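Local coordinates for protein esterase (uncultured bacterium pCosCE1, PDB 7ATL) that probably hydrolyses carboxylic esters as a family VIII carboxylesterase of beta-lactamase fold and also shows promiscuous acyltransferase activity, at residues V302-E307 / V321-Q326; P311-G314 / G319-L322. All blocks are in the same frame, centred on the assembly; numbering follows the deposited sequence.

Interaction 1: residues V302-E307 / V321-Q326; sequences VGSHAE and VLEDAQ
The torsions of Ser304 and Glu323 bring the two together: Ser304 sets its OG between its own backbone N and carbonyl carbon (chi1 45°), facing the neighbouring strand end, while Glu323 starts beside its backbone N and then bends at chi2 (-137°), and this bend carries OE2 to the N and OG of Ser304. The case illustrates how a single carboxylate oxygen can hold the start of a short helical turn. OE2 of Glu323 accepts the backbone N of Ser304 at 3.3 Å, using the anti lone pair that points away from the other carboxylate oxygen, and the N-H is moderately bent at 150°. The same OE2 receives the hydroxyl of Ser304 in a weak bond, also with OG and OE2 3.3 Å apart. Beside these bonds the two side chains touch through their first carbons: Glu323 CB is 3.8 Å from Ser304 CB. Glu323 CB also lies 3.6 Å from Ser304 OG. Gly303 comes close through its CA, 3.7 Å from Glu323 OE2.

Residues 304-306 form a 3-10 turn in the loop between helix 291-297 and strand 313-315, and Glu323 follows strand 320-322 just before Asp324, the N-cap of helix 325-328. The contact thus links a surface loop to the turn at the end of a hairpin strand. Glu323 also touches Ala300 of the same loop. Because the amide lies at the N-terminal end of the 3-10 turn, its polarity would probably suit a negative carboxylate, but two long bonds, one of them weak, in a partly exposed setting imply a modest electrostatic tether.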
loop_
_atom_site.group_PDB
_atom_site.type_symbol
_atom_site.label_atom_id
_atom_site.label_comp_id
_atom_site.label_asym_id
_atom_site.label_seq_id
_atom_site.Cartn_x
_atom_site.Cartn_y
_atom_site.Cartn_z
ATOM N N VAL A 302 16.223 1.693 5.430
ATOM C CA VAL A 302 16.871 0.873 4.377
ATOM C C VAL A 302 17.475 1.847 3.370
ATOM O O VAL A 302 16.733 2.706 2.908
ATOM C CB VAL A 302 15.867 -0.079 3.709
ATOM C CG1 VAL A 302 16.394 -0.598 2.382
ATOM C CG2 VAL A 302 15.501 -1.223 4.636
ATOM N N GLY A 303 18.768 1.700 3.055
ATOM C CA GLY A 303 19.506 2.582 2.128
ATOM C C GLY A 303 19.052 2.387 0.695
ATOM O O GLY A 303 18.421 1.362 0.429
ATOM N N SER A 304 19.354 3.355 -0.179
ATOM C CA SER A 304 18.993 3.379 -1.626
ATOM C C SER A 304 19.753 2.299 -2.420
ATOM O O SER A 304 19.466 2.132 -3.620
ATOM C CB SER A 304 19.194 4.767 -2.214
ATOM O OG SER A 304 20.435 5.348 -1.823
ATOM N N HIS A 305 20.672 1.572 -1.782
ATOM C CA HIS A 305 21.311 0.355 -2.355
ATOM C C HIS A 305 20.190 -0.629 -2.720
ATOM O O HIS A 305 20.352 -1.345 -3.712
ATOM C CB HIS A 305 22.438 -0.199 -1.439
ATOM C CG HIS A 305 21.989 -0.848 -0.169
ATOM N ND1 HIS A 305 21.756 -2.220 -0.074
ATOM C CD2 HIS A 305 21.745 -0.339 1.064
ATOM C CE1 HIS A 305 21.363 -2.519 1.154
ATOM N NE2 HIS A 305 21.344 -1.379 1.875
ATOM N N ALA A 306 19.062 -0.588 -2.001
ATOM C CA ALA A 306 17.943 -1.556 -2.117
ATOM C C ALA A 306 17.112 -1.323 -3.385
ATOM O O ALA A 306 16.366 -2.254 -3.766
ATOM C CB ALA A 306 17.081 -1.504 -0.885
ATOM N N GLU A 307 17.204 -0.136 -3.993
ATOM C CA GLU A 307 16.528 0.235 -5.270
ATOM C C GLU A 307 15.024 -0.045 -5.208
ATOM O O GLU A 307 14.488 -0.624 -6.164
ATOM C CB GLU A 307 17.148 -0.517 -6.454
ATOM C CG GLU A 307 18.620 -0.187 -6.641
ATOM C CD GLU A 307 19.263 -0.510 -7.981
ATOM O OE1 GLU A 307 18.565 -1.031 -8.893
ATOM O OE2 GLU A 307 20.469 -0.204 -8.103
ATOM N N VAL A 321 11.778 5.750 0.299
ATOM C CA VAL A 321 12.383 7.068 0.593
ATOM C C VAL A 321 13.329 7.379 -0.550
ATOM O O VAL A 321 14.188 6.539 -0.814
ATOM C CB VAL A 321 13.138 7.045 1.928
ATOM C CG1 VAL A 321 13.999 8.302 2.112
ATOM C CG2 VAL A 321 12.182 6.837 3.092
ATOM N N LEU A 322 13.176 8.545 -1.167
ATOM C CA LEU A 322 14.074 9.018 -2.244
ATOM C C LEU A 322 15.325 9.581 -1.580
ATOM O O LEU A 322 15.196 10.529 -0.793
ATOM C CB LEU A 322 13.332 10.083 -3.048
ATOM C CG LEU A 322 14.069 10.612 -4.267
ATOM C CD1 LEU A 322 14.435 9.465 -5.189
ATOM C CD2 LEU A 322 13.222 11.640 -5.004
ATOM N N GLU A 323 16.479 8.969 -1.812
ATOM C CA GLU A 323 17.793 9.478 -1.327
ATOM C C GLU A 323 18.488 10.280 -2.446
ATOM O O GLU A 323 19.186 11.224 -2.109
ATOM C CB GLU A 323 18.679 8.322 -0.858
ATOM C CG GLU A 323 18.223 7.631 0.421
ATOM C CD GLU A 323 19.360 7.327 1.389
ATOM O OE1 GLU A 323 19.676 8.224 2.172
ATOM O OE2 GLU A 323 19.943 6.210 1.351
ATOM N N ASP A 324 18.291 9.924 -3.724
ATOM C CA ASP A 324 19.025 10.512 -4.868
ATOM C C ASP A 324 18.087 10.731 -6.057
ATOM O O ASP A 324 18.079 9.875 -6.968
ATOM C CB ASP A 324 20.199 9.619 -5.248
ATOM C CG ASP A 324 21.156 10.237 -6.253
ATOM O OD1 ASP A 324 20.738 11.129 -7.023
ATOM O OD2 ASP A 324 22.311 9.808 -6.268
ATOM N N ALA A 325 17.405 11.880 -6.088
ATOM C CA ALA A 325 16.433 12.266 -7.145
ATOM C C ALA A 325 17.048 12.188 -8.555
ATOM O O ALA A 325 16.312 11.800 -9.505
ATOM C CB ALA A 325 15.885 13.638 -6.857
ATOM N N GLN A 326 18.326 12.545 -8.704
ATOM C CA GLN A 326 19.069 12.529 -9.995
ATOM C C GLN A 326 19.188 11.097 -10.539
ATOM O O GLN A 326 18.779 10.828 -11.696
ATOM C CB GLN A 326 20.478 13.071 -9.785
ATOM C CG GLN A 326 20.515 14.458 -9.168
ATOM C CD GLN A 326 21.839 15.119 -9.465
ATOM O OE1 GLN A 326 22.473 15.720 -8.595
ATOM N NE2 GLN A 326 22.272 14.986 -10.711
#

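Interaction 2: residues P311-G314 / G319-L322; sequences PGWG and GAVL
The indole of Trp313 receives the CD1 methyl of Leu322 over one face, a compact example of an aromatic ring packed against a cross-strand neighbour. CD1 lies 3.8 Å from the centroid of the five-membered ring and only 16° off its normal, a CH-pi contact, and its nearest ring atom is CE2 of Trp313. Leu322 reaches this position with CG anti to the backbone N (chi1 -176°), while Trp313 has CG beside its own N and a chi2 of 99° that turns the ring across the neighbouring strand. The six-membered part then lies against the backbone N and CB of Leu322: CE3 of Trp313 is 3.4 Å from Leu322 N, and Leu322 CB comes close to CZ3. Farther along, the Ala320 methyl meets CE3 of Trp313 at 3.7 Å, and Ala320 O approaches the ring edge near its plane.

Strands 313-315 and 320-322 form an antiparallel beta hairpin at one margin of the large sheet of the beta-lactamase fold, with 313-315 outermost. Trp313 and Leu322 face each other as a non-hydrogen-bonded pair, and like any directly paired residues they put their side chains on one face of the sheet. Next to them Gly314 N donates to Val321 O at 2.7 Å, while the return bond from Val321 N to Gly314 O is longer, 3.2 Å, and its donor stands well above the carbonyl plane. Thr308 OG1 also bonds to Gly314 O. Val321 O is approached by the CA of Trp313 as well, in a CA-H...O contact. Ala328 of helix 325-328 touches both the tryptophan and the leucine, and Gln338 of strand 337-341 also touches the indole.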
loop_
_atom_site.group_PDB
_atom_site.type_symbol
_atom_site.label_atom_id
_atom_site.label_comp_id
_atom_site.label_asym_id
_atom_site.label_seq_id
_atom_site.Cartn_x
_atom_site.Cartn_y
_atom_site.Cartn_z
ATOM N N PRO A 311 16.671 2.689 -8.969
ATOM C CA PRO A 311 17.819 3.401 -8.398
ATOM C C PRO A 311 17.383 4.694 -7.682
ATOM O O PRO A 311 16.536 5.388 -8.223
ATOM C CB PRO A 311 18.692 3.716 -9.623
ATOM C CG PRO A 311 18.308 2.652 -10.643
ATOM C CD PRO A 311 16.829 2.417 -10.411
ATOM N N GLY A 312 17.937 4.942 -6.488
ATOM C CA GLY A 312 17.854 6.211 -5.741
ATOM C C GLY A 312 16.900 6.116 -4.568
ATOM O O GLY A 312 16.799 7.066 -3.789
ATOM N N TRP A 313 16.196 5.001 -4.462
ATOM C CA TRP A 313 15.093 4.797 -3.492
ATOM C C TRP A 313 15.469 3.744 -2.429
ATOM O O TRP A 313 15.828 2.602 -2.793
ATOM C CB TRP A 313 13.865 4.375 -4.278
ATOM C CG TRP A 313 13.229 5.423 -5.126
ATOM C CD1 TRP A 313 13.384 5.592 -6.470
ATOM C CD2 TRP A 313 12.197 6.340 -4.720
ATOM N NE1 TRP A 313 12.547 6.578 -6.924
ATOM C CE2 TRP A 313 11.795 7.041 -5.873
ATOM C CE3 TRP A 313 11.576 6.630 -3.504
ATOM C CZ2 TRP A 313 10.823 8.034 -5.831
ATOM C CZ3 TRP A 313 10.596 7.591 -3.468
ATOM C CH2 TRP A 313 10.227 8.281 -4.617
ATOM N N GLY A 314 15.452 4.152 -1.164
ATOM C CA GLY A 314 15.554 3.283 0.012
ATOM C C GLY A 314 14.167 2.957 0.516
ATOM O O GLY A 314 13.233 2.979 -0.290
ATOM N N GLY A 319 6.610 3.508 3.314
ATOM C CA GLY A 319 6.897 3.485 1.865
ATOM C C GLY A 319 8.365 3.716 1.569
ATOM O O GLY A 319 9.148 3.698 2.501
ATOM N N ALA A 320 8.696 3.911 0.297
ATOM C CA ALA A 320 10.072 4.091 -0.211
ATOM C C ALA A 320 10.493 5.552 -0.005
ATOM O O ALA A 320 9.627 6.462 -0.128
ATOM C CB ALA A 320 10.159 3.705 -1.674
ATOM N N VAL A 321 11.778 5.750 0.299
ATOM C CA VAL A 321 12.383 7.068 0.593
ATOM C C VAL A 321 13.329 7.379 -0.550
ATOM O O VAL A 321 14.188 6.539 -0.814
ATOM C CB VAL A 321 13.138 7.045 1.928
ATOM C CG1 VAL A 321 13.999 8.302 2.112
ATOM C CG2 VAL A 321 12.182 6.837 3.092
ATOM N N LEU A 322 13.176 8.545 -1.167
ATOM C CA LEU A 322 14.074 9.018 -2.244
ATOM C C LEU A 322 15.325 9.581 -1.580
ATOM O O LEU A 322 15.196 10.529 -0.793
ATOM C CB LEU A 322 13.332 10.083 -3.048
ATOM C CG LEU A 322 14.069 10.612 -4.267
ATOM C CD1 LEU A 322 14.435 9.465 -5.189
ATOM C CD2 LEU A 322 13.222 11.640 -5.004
#

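In the fold
Interactions 1 and 2 meet on strand 320-322, sharing Val321 and Leu322, with centres about 4 Å apart, yet they differ as surface differs from core. The touching residues of interaction 2 are all buried, and it rests on sheet pairing and on an aromatic ring against aliphatic groups; interaction 1, with less than half the buried area, lies at the surface and depends on one carboxylate. The backbone connects them: Gly312 O probably accepts bonds from both Glu323 N and Asp324 N, extending the hairpin beyond its strands, and Ser304 CB packs on Gly312. Interaction 2 holds the two strands of the edge hairpin together, and interaction 1 ties the 302-307 loop to the hairpin's end.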